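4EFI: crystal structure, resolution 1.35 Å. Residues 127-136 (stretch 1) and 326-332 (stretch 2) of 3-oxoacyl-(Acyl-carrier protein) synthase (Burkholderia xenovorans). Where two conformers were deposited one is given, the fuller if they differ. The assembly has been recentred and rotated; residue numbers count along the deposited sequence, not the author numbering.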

# COMPACT_ATOMS: atom_id res chain seq x y z
N GLY A 127 2.47 3.05 6.49
CA GLY A 127 1.56 1.92 6.31
C GLY A 127 0.61 2.17 5.16
O GLY A 127 1.04 2.31 4.02
N CYS A 128 -0.68 2.22 5.46
CA CYS A 128 -1.66 2.20 4.39
C CYS A 128 -1.62 3.43 3.46
O CYS A 128 -2.24 3.38 2.40
N SER A 129 -1.14 4.56 3.95
CA SER A 129 -1.09 5.82 3.21
C SER A 129 0.18 5.94 2.38
O SER A 129 0.43 6.97 1.75
N GLY A 130 0.99 4.89 2.39
CA GLY A 130 2.35 4.98 1.89
C GLY A 130 2.54 5.00 0.39
O GLY A 130 3.52 5.57 -0.07
N TYR A 131 1.65 4.39 -0.39
CA TYR A 131 1.95 4.27 -1.82
C TYR A 131 1.92 5.64 -2.52
O TYR A 131 2.86 5.95 -3.25
N PRO A 132 0.87 6.45 -2.31
CA PRO A 132 0.91 7.75 -3.00
C PRO A 132 2.08 8.61 -2.56
O PRO A 132 2.63 9.38 -3.33
N GLN A 133 2.49 8.49 -1.29
CA GLN A 133 3.66 9.23 -0.80
C GLN A 133 4.95 8.77 -1.45
O GLN A 133 5.81 9.59 -1.77
N ALA A 134 5.09 7.46 -1.63
CA ALA A 134 6.24 6.91 -2.34
C ALA A 134 6.30 7.40 -3.79
O ALA A 134 7.38 7.75 -4.30
N LEU A 135 5.15 7.41 -4.46
CA LEU A 135 5.09 7.93 -5.82
C LEU A 135 5.54 9.38 -5.86
O LEU A 135 6.35 9.77 -6.69
N TRP A 136 5.00 10.20 -4.96
CA TRP A 136 5.38 11.60 -4.93
C TRP A 136 6.88 11.76 -4.68
O TRP A 136 7.56 12.52 -5.40
N GLY A 326 -6.98 7.75 -10.01
CA GLY A 326 -6.88 8.37 -8.69
C GLY A 326 -6.54 7.29 -7.69
O GLY A 326 -7.03 6.16 -7.81
N MET A 327 -5.69 7.60 -6.72
CA MET A 327 -5.21 6.63 -5.73
C MET A 327 -5.36 7.25 -4.36
O MET A 327 -5.02 8.41 -4.18
N PHE A 328 -5.91 6.50 -3.40
CA PHE A 328 -6.22 7.05 -2.08
C PHE A 328 -5.82 6.07 -1.01
O PHE A 328 -6.39 4.99 -0.92
N GLY A 329 -4.84 6.45 -0.21
CA GLY A 329 -4.36 5.63 0.89
C GLY A 329 -4.61 6.33 2.20
O GLY A 329 -4.54 7.55 2.29
N PHE A 330 -4.96 5.55 3.22
CA PHE A 330 -5.27 6.09 4.53
C PHE A 330 -5.00 5.03 5.59
O PHE A 330 -5.07 3.84 5.30
N GLY A 331 -4.72 5.46 6.81
CA GLY A 331 -4.49 4.53 7.90
C GLY A 331 -3.50 5.05 8.92
O GLY A 331 -3.68 6.14 9.45
N VAL A 332 -2.67 4.09 9.28
CA VAL A 332 -1.71 4.24 10.37
C VAL A 332 -1.09 5.64 10.40
O VAL A 332 -0.61 6.13 9.39

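This is a close, glycine-lined contact between a turn leading into a helix and a strand, packed by apolar side chains at one end, with no direct hydrogen bond between the stretches and a single water joining them at the other.

Met327 is the main side chain the strand sends toward the helix. Extended as m, t, t, it brings SD to 3.7 Å from Leu135 CD1 and 4.0 Å from Tyr131 CE2, meeting the tyrosine ring at its edge. Leu135 (m, t) also points inward, while Tyr131 (chi1 t) leaves its backbone sideways and comes nearer with its ring. Pro132 points toward the strand, its CG 4.4 Å from Met327 CB.

Further along, backbone replaces side chain. Gly329 CA lies 3.4 Å from Cys128 O, and a CB there would clash with that carbonyl oxygen. At Gly331 a CB would strike Cys128 CB, and the backbone angles by themselves already call for glycine. Cys128 (m) points in, with its CB only 2.8 Å from Phe330 O, a very tight approach. Phe328 (m) and Phe330 (p) point away.

The water accepts from Gly127 N (3.2 Å) and donates to Val332 O (2.7 Å). The rule is bulk where the backbones diverge, glycine where they nearly touch.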

# COMPACT_ATOMS: atom_id res chain seq x y z
CB CYS A 128 -3.05 1.91 4.96
SG CYS A 128 -3.12 0.32 5.84
CB SER A 129 -1.19 7.00 4.17
OG SER A 129 0.04 7.20 4.84
CB TYR A 131 1.07 3.24 -2.52
CG TYR A 131 1.55 2.93 -3.92
CD1 TYR A 131 2.74 2.25 -4.15
CD2 TYR A 131 0.79 3.28 -5.03
CE1 TYR A 131 3.17 1.97 -5.41
CE2 TYR A 131 1.20 2.99 -6.29
CZ TYR A 131 2.40 2.32 -6.49
OH TYR A 131 2.77 2.02 -7.78
CB PRO A 132 -0.45 8.38 -2.65
CG PRO A 132 -1.31 7.20 -2.36
CD PRO A 132 -0.42 6.23 -1.65
CB GLN A 133 3.77 9.11 0.73
CG GLN A 133 2.54 9.62 1.47
CD GLN A 133 2.78 9.82 2.94
OE1 GLN A 133 2.00 9.33 3.78
NE2 GLN A 133 3.80 10.58 3.26
CB ALA A 134 6.21 5.40 -2.31
CB LEU A 135 3.66 7.82 -6.38
CG LEU A 135 3.16 6.43 -6.76
CD1 LEU A 135 1.71 6.51 -7.22
CD2 LEU A 135 3.98 5.80 -7.83
CB TRP A 136 4.58 12.39 -3.88
CG TRP A 136 5.23 13.69 -3.63
CD1 TRP A 136 5.24 14.75 -4.46
CD2 TRP A 136 6.04 14.03 -2.51
NE1 TRP A 136 6.04 15.75 -3.94
CE2 TRP A 136 6.53 15.33 -2.73
CE3 TRP A 136 6.40 13.36 -1.33
CZ2 TRP A 136 7.36 15.98 -1.80
CZ3 TRP A 136 7.22 14.00 -0.42
CH2 TRP A 136 7.70 15.29 -0.67
CB MET A 327 -3.74 6.27 -5.96
CG MET A 327 -3.46 5.76 -7.35
SD MET A 327 -1.74 5.34 -7.55
CE MET A 327 -1.63 5.07 -9.33
CB PHE A 328 -7.72 7.38 -1.99
CG PHE A 328 -8.19 8.26 -3.09
CD1 PHE A 328 -7.95 9.63 -3.05
CD2 PHE A 328 -8.78 7.73 -4.22
CE1 PHE A 328 -8.33 10.45 -4.09
CE2 PHE A 328 -9.16 8.55 -5.27
CZ PHE A 328 -8.94 9.91 -5.20
CB PHE A 330 -6.74 6.49 4.57
CG PHE A 330 -7.64 5.50 3.89
CD1 PHE A 330 -7.78 5.50 2.51
CD2 PHE A 330 -8.31 4.55 4.62
CE1 PHE A 330 -8.59 4.58 1.88
CE2 PHE A 330 -9.13 3.62 4.00
CZ PHE A 330 -9.26 3.64 2.63
CB VAL A 332 -0.56 3.20 10.25
CG1 VAL A 332 0.46 3.39 11.34
CG2 VAL A 332 -1.07 1.80 10.33
O HOH W 1 1.83 5.71 8.22